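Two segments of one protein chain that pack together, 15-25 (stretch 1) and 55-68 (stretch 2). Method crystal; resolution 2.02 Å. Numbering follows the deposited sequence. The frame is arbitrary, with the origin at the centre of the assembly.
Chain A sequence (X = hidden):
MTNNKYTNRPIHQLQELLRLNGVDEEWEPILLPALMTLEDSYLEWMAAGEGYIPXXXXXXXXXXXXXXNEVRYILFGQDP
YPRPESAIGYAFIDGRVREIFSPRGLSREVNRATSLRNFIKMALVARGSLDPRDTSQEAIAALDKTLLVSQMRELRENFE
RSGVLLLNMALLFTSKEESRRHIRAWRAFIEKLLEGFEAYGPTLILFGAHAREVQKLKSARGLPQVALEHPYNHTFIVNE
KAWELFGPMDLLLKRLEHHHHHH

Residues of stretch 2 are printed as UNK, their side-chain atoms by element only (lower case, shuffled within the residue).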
# COMPACT_ATOMS: atom_id res chain seq x y z
N GLN A 15 -7.97 6.89 19.77
CA GLN A 15 -6.64 7.36 20.11
C GLN A 15 -5.77 6.21 20.60
O GLN A 15 -4.58 6.12 20.26
CB GLN A 15 -6.72 8.48 21.15
CG GLN A 15 -7.43 9.73 20.65
CD GLN A 15 -7.72 10.73 21.75
OE1 GLN A 15 -8.13 10.36 22.85
NE2 GLN A 15 -7.54 12.01 21.45
N GLU A 16 -6.36 5.29 21.37
CA GLU A 16 -5.63 4.08 21.76
C GLU A 16 -5.22 3.27 20.54
O GLU A 16 -4.08 2.80 20.46
CB GLU A 16 -6.48 3.22 22.69
CG GLU A 16 -5.77 1.96 23.14
CD GLU A 16 -6.67 0.98 23.86
OE1 GLU A 16 -6.14 0.11 24.58
OE2 GLU A 16 -7.91 1.09 23.72
N LEU A 17 -6.13 3.10 19.58
CA LEU A 17 -5.82 2.33 18.38
C LEU A 17 -4.67 2.96 17.61
O LEU A 17 -3.79 2.26 17.09
CB LEU A 17 -7.05 2.21 17.49
CG LEU A 17 -6.86 1.53 16.13
CD1 LEU A 17 -6.52 0.05 16.31
CD2 LEU A 17 -8.08 1.71 15.26
N LEU A 18 -4.65 4.29 17.52
CA LEU A 18 -3.55 4.98 16.86
C LEU A 18 -2.24 4.74 17.59
O LEU A 18 -1.20 4.47 16.97
CB LEU A 18 -3.84 6.48 16.76
CG LEU A 18 -4.43 6.98 15.44
CD1 LEU A 18 -5.90 6.59 15.31
CD2 LEU A 18 -4.25 8.48 15.34
N ARG A 19 -2.25 4.82 18.93
CA ARG A 19 -1.02 4.60 19.68
C ARG A 19 -0.53 3.16 19.54
O ARG A 19 0.68 2.92 19.43
CB ARG A 19 -1.22 4.95 21.15
CG ARG A 19 -1.23 6.44 21.44
CD ARG A 19 -1.15 6.68 22.94
NE ARG A 19 -2.09 5.84 23.67
CZ ARG A 19 -3.32 6.21 24.02
NH1 ARG A 19 -3.76 7.42 23.70
NH2 ARG A 19 -4.10 5.38 24.69
N LEU A 20 -1.46 2.20 19.55
CA LEU A 20 -1.08 0.79 19.41
C LEU A 20 -0.44 0.52 18.06
O LEU A 20 0.50 -0.28 17.96
CB LEU A 20 -2.32 -0.09 19.59
CG LEU A 20 -2.10 -1.60 19.48
CD1 LEU A 20 -1.15 -2.09 20.57
CD2 LEU A 20 -3.41 -2.35 19.52
N ASN A 21 -0.92 1.18 17.01
CA ASN A 21 -0.34 1.08 15.68
C ASN A 21 0.92 1.92 15.52
O ASN A 21 1.57 1.84 14.47
CB ASN A 21 -1.37 1.47 14.62
CG ASN A 21 -2.43 0.41 14.41
OD1 ASN A 21 -2.36 -0.37 13.45
ND2 ASN A 21 -3.40 0.35 15.31
N GLY A 22 1.28 2.72 16.52
CA GLY A 22 2.46 3.57 16.41
C GLY A 22 2.27 4.78 15.53
O GLY A 22 3.23 5.24 14.91
N VAL A 23 1.06 5.32 15.46
CA VAL A 23 0.77 6.48 14.63
C VAL A 23 0.99 7.73 15.46
O VAL A 23 0.66 7.77 16.65
CB VAL A 23 -0.67 6.41 14.09
CG1 VAL A 23 -0.92 7.52 13.08
CG2 VAL A 23 -0.95 5.04 13.47
N ASP A 24 1.57 8.76 14.85
CA ASP A 24 1.83 10.01 15.56
C ASP A 24 0.53 10.78 15.76
O ASP A 24 -0.42 10.66 14.99
CB ASP A 24 2.83 10.85 14.78
CG ASP A 24 3.26 12.09 15.53
OD1 ASP A 24 4.23 12.01 16.32
OD2 ASP A 24 2.63 13.14 15.35
N GLU A 25 0.50 11.60 16.82
CA GLU A 25 -0.73 12.34 17.13
C GLU A 25 -1.05 13.38 16.06
O GLU A 25 -2.20 13.81 15.95
CB GLU A 25 -0.65 13.01 18.50
CG GLU A 25 0.69 13.62 18.86
CD GLU A 25 0.75 14.04 20.32
OE1 GLU A 25 1.70 14.75 20.70
OE2 GLU A 25 -0.18 13.67 21.08
N UNK A 55 -3.81 -7.95 12.18
CA UNK A 55 -4.17 -7.74 13.59
C UNK A 55 -4.42 -6.26 13.88
O UNK A 55 -4.01 -5.37 13.14
c UNK A 55 -2.95 -8.26 14.36
c UNK A 55 -1.86 -8.38 13.35
c UNK A 55 -2.54 -8.69 12.06
N UNK A 56 -5.12 -6.03 15.00
CA UNK A 56 -5.54 -4.68 15.37
C UNK A 56 -4.36 -3.72 15.45
O UNK A 56 -4.47 -2.55 15.06
c UNK A 56 -6.60 -3.37 17.30
n UNK A 56 -7.81 -2.27 19.14
c UNK A 56 -7.13 -2.14 20.27
c UNK A 56 -7.76 -3.44 18.28
n UNK A 56 -6.35 -3.13 20.69
n UNK A 56 -7.24 -1.03 20.99
c UNK A 56 -6.29 -4.72 16.70
N UNK A 57 -3.21 -4.19 15.93
CA UNK A 57 -2.04 -3.33 16.06
C UNK A 57 -1.36 -3.02 14.72
O UNK A 57 -0.31 -2.37 14.72
c UNK A 57 -1.02 -3.95 17.01
o UNK A 57 0.60 -5.69 17.01
o UNK A 57 -1.03 -5.83 15.55
c UNK A 57 -0.44 -5.25 16.49
N UNK A 58 -1.93 -3.48 13.60
CA UNK A 58 -1.38 -3.23 12.28
C UNK A 58 -2.36 -2.57 11.32
O UNK A 58 -1.99 -2.27 10.18
n UNK A 58 4.20 -7.68 12.68
c UNK A 58 0.62 -4.75 11.74
n UNK A 58 2.31 -6.49 12.13
n UNK A 58 2.22 -8.09 13.78
c UNK A 58 2.91 -7.42 12.86
c UNK A 58 -0.87 -4.53 11.65
c UNK A 58 0.90 -6.15 12.24
N UNK A 59 -3.61 -2.35 11.75
CA UNK A 59 -4.63 -1.82 10.85
C UNK A 59 -4.19 -0.52 10.19
O UNK A 59 -4.54 -0.26 9.03
c UNK A 59 -6.69 -2.87 12.05
c UNK A 59 -7.85 -2.52 12.98
c UNK A 59 -7.20 -3.63 10.82
c UNK A 59 -5.94 -1.61 11.62
N UNK A 60 -3.40 0.29 10.90
CA UNK A 60 -2.99 1.61 10.44
C UNK A 60 -1.48 1.69 10.23
O UNK A 60 -0.90 2.77 10.34
c UNK A 60 -3.43 2.67 11.45
c UNK A 60 -4.92 2.70 11.80
c UNK A 60 -5.13 3.51 13.07
c UNK A 60 -5.73 3.28 10.65
N UNK A 61 -0.84 0.56 9.92
CA UNK A 61 0.61 0.54 9.77
C UNK A 61 1.09 1.49 8.67
O UNK A 61 2.23 1.96 8.71
c UNK A 61 1.09 -0.88 9.49
N UNK A 62 0.23 1.77 7.68
CA UNK A 62 0.60 2.70 6.62
C UNK A 62 0.79 4.12 7.14
O UNK A 62 1.44 4.93 6.46
c UNK A 62 -0.46 2.68 5.53
N UNK A 63 0.25 4.45 8.31
CA UNK A 63 0.38 5.77 8.91
C UNK A 63 1.43 5.83 10.01
O UNK A 63 1.58 6.87 10.65
c UNK A 63 -2.80 5.04 8.22
c UNK A 63 -0.97 6.22 9.49
c UNK A 63 -3.85 5.03 7.32
c UNK A 63 -2.49 7.37 7.84
c UNK A 63 -2.11 6.21 8.49
c UNK A 63 -3.54 7.37 6.93
c UNK A 63 -4.22 6.20 6.67
N UNK A 64 2.17 4.74 10.24
CA UNK A 64 3.02 4.63 11.42
C UNK A 64 4.38 5.29 11.25
O UNK A 64 5.15 5.33 12.21
c UNK A 64 3.21 3.15 11.79
o UNK A 64 3.85 2.44 10.74
N UNK A 65 4.71 5.80 10.06
CA UNK A 65 5.98 6.47 9.86
C UNK A 65 5.77 7.83 9.22
O UNK A 65 6.24 8.85 9.75
o UNK A 65 7.02 4.31 9.54
c UNK A 65 6.91 5.62 8.98
c UNK A 65 8.29 6.25 8.91
N UNK A 66 5.06 7.86 8.10
CA UNK A 66 4.74 9.12 7.44
C UNK A 66 3.91 10.01 8.35
O UNK A 66 3.03 9.55 9.08
c UNK A 66 3.73 7.92 3.85
c UNK A 66 3.98 8.87 6.14
c UNK A 66 4.72 8.29 4.93
c UNK A 66 5.75 9.27 4.41
N UNK A 67 4.20 11.29 8.32
CA UNK A 67 3.37 12.35 8.86
C UNK A 67 2.58 12.99 7.72
O UNK A 67 2.99 12.92 6.56
c UNK A 67 5.96 12.00 13.70
c UNK A 67 5.23 12.79 10.53
n UNK A 67 6.38 12.49 14.86
n UNK A 67 6.47 10.86 13.25
c UNK A 67 4.24 13.41 9.56
c UNK A 67 4.52 12.17 11.72
n UNK A 67 5.03 12.64 13.00
N UNK A 68 1.42 13.59 8.02
CA UNK A 68 0.52 14.04 6.93
C UNK A 68 1.19 14.89 5.86
O UNK A 68 0.86 14.74 4.68
c UNK A 68 0.80 13.78 9.34
c UNK A 68 -0.56 14.81 7.69
c UNK A 68 -0.62 14.15 9.02
O HOH W 1 1.39 -0.24 12.86
O HOH W 2 2.95 8.38 12.35

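Position 55 carries three carbons that close a ring onto the backbone N, which only proline does. Pro55 does not reach stretch 1, but its O accepts the backbone N of position 58.

Position 56 has three carbons, a nitrogen, then a carbon bearing two more nitrogens: Arg56. Its extended side chain passes Leu17, whose CD1 lies 3.6 Å from CG of Arg56, and reaches on to Leu20 and Glu16. NH2 forms a long salt bridge with Glu16 OE2 (3.5 Å), near the guanidinium plane, while Leu20 CD2 lies over one face, 3.3 Å from NH1. A long side chain with a flat, charged end can thus use both the acid and the leucine.

Position 57 has two carbons, the second carrying two oxygens: Asp57. Its CB lies 3.6 Å from Leu20 CG, and its carboxylate leads away from stretch 1.

Position 58 repeats the pattern of three carbons, a nitrogen and a carbon with two nitrogens, so it is Arg58. Its CB points away from stretch 1, leaving the charged chain exposed. A type I turn begins here and ends at position 61.

Position 59 has four carbons forked at the second, hence Leu59. Buried, it brings CD1 to 4.4 Å from Leu17 CD1, a loose apolar contact.

Position 60 has the same forked set of four carbons, and its CB points toward stretch 1. This is Leu60, whose CD1 lies 4.0 Å from Leu17 CG and 3.9 Å from Leu18 CD1; its CB is 4.0 Å from Val23 CG2. A branched aliphatic chain suits this apolar surrounding.

Positions 61 and 62 each have one carbon, so they are Ala61 and Ala62. Both are buried and point away from stretch 1; they begin a short 3-10 segment.

Position 63 shows one carbon followed by a six-carbon ring with no oxygen: Phe63. Its CB packs 3.8 Å from Val23 CG1, while the ring leads away into buried surroundings.

Position 64 has one carbon and one oxygen: Ser64. OG donates to Ala61 O (2.6 Å), satisfying the hydroxyl locally, and CB approaches Asn21 O at 3.4 Å.

Position 65, a carbon carrying one oxygen and one carbon, is Thr65, exposed and pointing away. Position 66, four carbons forked at the second, is Leu66, buried but out of reach of stretch 1.

Position 67 has three carbons, a nitrogen and a carbon with two nitrogens: Arg67. Its NH2 meets Asp24 OD1 at 2.6 Å in a salt bridge, with the oxygen over one guanidinium face. Position 68, three carbons in a ring onto N, is Pro68, buried but out of reach of stretch 1.

Asn21 organizes the contact. Its OD1 accepts Leu60 N (2.8 Å), while its ND2 donates to Arg56 O (3.1 Å) and to Leu17 O (2.6 Å), tying the turn to the helix. Gly22, with positive phi, ends that helix in a Schellman motif. Leucines and Val23 supply the apolar packing, and two salt bridges add charge pairing. Water 1 donates to Asn21 O (2.6 Å) and Asp57 O (3.3 Å), bridging the backbones.

Stretch 2 55-68: PRDRLLAAFSTLRP
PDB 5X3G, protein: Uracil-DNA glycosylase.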